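Local coordinates for uncharacterized protein Tm1382 (PDB 3E57), which is of unknown function but, as a member of the Nudix family, probably hydrolyses nucleoside diphosphates linked to another moiety, at residues B[81-85]-B[97-103]. Numbering follows the deposited sequence.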
loop_
_atom_site.group_PDB
_atom_site.type_symbol
_atom_site.label_atom_id
_atom_site.label_comp_id
_atom_site.label_asym_id
_atom_site.label_seq_id
_atom_site.Cartn_x
_atom_site.Cartn_y
_atom_site.Cartn_z
ATOM N N VAL B 81 21.218 5.429 -2.478
ATOM C CA VAL B 81 20.497 4.653 -1.481
ATOM C C VAL B 81 21.160 3.289 -1.333
ATOM O O VAL B 81 21.635 2.716 -2.318
ATOM C CB VAL B 81 18.996 4.480 -1.855
ATOM C CG1 VAL B 81 18.833 3.759 -3.182
ATOM C CG2 VAL B 81 18.256 3.749 -0.743
ATOM N N LEU B 82 21.179 2.778 -0.106
ATOM C CA LEU B 82 21.808 1.500 0.193
ATOM C C LEU B 82 20.881 0.321 -0.146
ATOM O O LEU B 82 19.771 0.238 0.358
ATOM C CB LEU B 82 22.198 1.438 1.666
ATOM C CG LEU B 82 22.862 0.151 2.161
ATOM C CD1 LEU B 82 24.243 -0.016 1.556
ATOM C CD2 LEU B 82 22.917 0.131 3.683
ATOM N N ILE B 83 21.375 -0.566 -0.998
ATOM C CA ILE B 83 20.719 -1.821 -1.339
ATOM C C ILE B 83 21.606 -2.932 -0.802
ATOM O O ILE B 83 22.824 -2.862 -0.946
ATOM C CB ILE B 83 20.610 -1.971 -2.866
ATOM C CG1 ILE B 83 19.682 -0.897 -3.444
ATOM C CG2 ILE B 83 20.108 -3.352 -3.241
ATOM C CD1 ILE B 83 18.233 -1.118 -3.166
ATOM N N THR B 84 21.014 -3.937 -0.171
ATOM C CA THR B 84 21.786 -5.059 0.333
ATOM C C THR B 84 21.237 -6.356 -0.239
ATOM O O THR B 84 20.108 -6.404 -0.728
ATOM C CB THR B 84 21.759 -5.136 1.871
ATOM O OG1 THR B 84 20.402 -5.218 2.307
ATOM C CG2 THR B 84 22.427 -3.904 2.499
ATOM N N LYS B 85 22.050 -7.399 -0.149
ATOM C CA LYS B 85 21.717 -8.700 -0.689
ATOM C C LYS B 85 22.521 -9.738 0.057
ATOM O O LYS B 85 23.744 -9.615 0.144
ATOM C CB LYS B 85 22.093 -8.731 -2.169
ATOM C CG LYS B 85 21.738 -10.003 -2.875
ATOM C CD LYS B 85 22.004 -9.869 -4.361
ATOM C CE LYS B 85 23.483 -9.958 -4.682
ATOM N NZ LYS B 85 23.818 -11.149 -5.492
ATOM N N ASN B 97 18.307 -14.959 -3.593
ATOM C CA ASN B 97 18.595 -13.772 -2.814
ATOM C C ASN B 97 18.139 -12.540 -3.568
ATOM O O ASN B 97 18.686 -12.199 -4.617
ATOM C CB ASN B 97 20.077 -13.708 -2.478
ATOM C CG ASN B 97 20.515 -14.863 -1.578
ATOM O OD1 ASN B 97 21.443 -15.607 -1.910
ATOM N ND2 ASN B 97 19.831 -15.026 -0.448
ATOM N N LEU B 98 17.088 -11.920 -3.045
ATOM C CA LEU B 98 16.553 -10.691 -3.593
ATOM C C LEU B 98 17.404 -9.538 -3.105
ATOM O O LEU B 98 18.041 -9.626 -2.053
ATOM C CB LEU B 98 15.125 -10.457 -3.115
ATOM C CG LEU B 98 13.995 -11.392 -3.555
ATOM C CD1 LEU B 98 13.024 -11.561 -2.395
ATOM C CD2 LEU B 98 13.273 -10.863 -4.759
ATOM N N TYR B 99 17.408 -8.458 -3.867
ATOM C CA TYR B 99 17.905 -7.192 -3.353
ATOM C C TYR B 99 16.911 -6.694 -2.294
ATOM O O TYR B 99 15.694 -6.873 -2.423
ATOM C CB TYR B 99 18.016 -6.166 -4.460
ATOM C CG TYR B 99 19.018 -6.489 -5.559
ATOM C CD1 TYR B 99 20.382 -6.503 -5.311
ATOM C CD2 TYR B 99 18.589 -6.718 -6.851
ATOM C CE1 TYR B 99 21.303 -6.768 -6.345
ATOM C CE2 TYR B 99 19.477 -6.982 -7.877
ATOM C CZ TYR B 99 20.838 -7.004 -7.624
ATOM O OH TYR B 99 21.708 -7.276 -8.676
ATOM N N SER B 100 17.426 -6.088 -1.238
ATOM C CA SER B 100 16.557 -5.536 -0.205
ATOM C C SER B 100 16.895 -4.074 0.073
ATOM O O SER B 100 18.022 -3.619 -0.156
ATOM C CB SER B 100 16.647 -6.386 1.056
ATOM O OG SER B 100 17.928 -6.276 1.618
ATOM N N LEU B 101 15.889 -3.352 0.552
ATOM C CA LEU B 101 15.951 -1.926 0.798
ATOM C C LEU B 101 15.329 -1.739 2.171
ATOM O O LEU B 101 14.107 -1.925 2.347
ATOM C CB LEU B 101 15.123 -1.149 -0.220
ATOM C CG LEU B 101 15.078 0.362 -0.021
ATOM C CD1 LEU B 101 16.448 0.966 -0.376
ATOM C CD2 LEU B 101 13.969 1.036 -0.808
ATOM N N GLY B 102 16.157 -1.403 3.138
ATOM C CA GLY B 102 15.683 -1.203 4.486
ATOM C C GLY B 102 16.308 -2.196 5.430
ATOM O O GLY B 102 16.399 -3.385 5.120
ATOM N N ILE B 103 16.741 -1.695 6.582
ATOM C CA ILE B 103 17.323 -2.520 7.631
ATOM C C ILE B 103 16.379 -2.475 8.824
ATOM O O ILE B 103 16.090 -1.405 9.361
ATOM C CB ILE B 103 18.700 -1.994 8.036
ATOM C CG1 ILE B 103 19.626 -1.950 6.822
ATOM C CG2 ILE B 103 19.313 -2.869 9.126
ATOM C CD1 ILE B 103 20.793 -1.032 7.014
HETATM O O HOH W 1 19.202 -1.671 2.686
#
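Leu101 lays its CD1 methyl against Val81 and Ile83, at 3.3 Å from Val81 CG2 and 3.9 Å from Ile83 CD1; the same Leu101 CD1 is 3.5 Å from Leu82 O. Along this face Ile83 CG2 also meets Tyr99 CB at 3.7 Å, so Ile83 lies between two side chains of 97-103. Backbone pairing fixes the register: Thr84 N donates to Ser100 O (3.0 Å, 167°) and Ser100 N to Thr84 O (2.7 Å, 160°), a single antiparallel hydrogen-bonded bridge with CA atoms 5.3 Å apart. Two CA-H...O contacts flank it, Ile83 CA to Ser100 O and Tyr99 CA to Thr84 O, each 3.5 Å. Thr84 and Ser100 have their side chains on one side of the bridge, where Thr84 OG1 donates to Ser100 OG at 2.8 Å. In the Nudix domain, strand 80-85 is hydrogen-bonded to strands 66-77 and 176-181, and this bridge ties its end to the segment leading into strand 103-104. Beyond Leu101 the direct pairing gives way to a water, which donates to Leu82 O and accepts from Gly102 N, both at 3.1 Å. Gly102 has phi/psi of 117°/136°, where a CB would clash with the preceding carbonyl. At the other end, Lys85 CD approaches Tyr99 CE1 obliquely at 3.7 Å, while Phe188 packs edge-to-face with the Tyr99 ring.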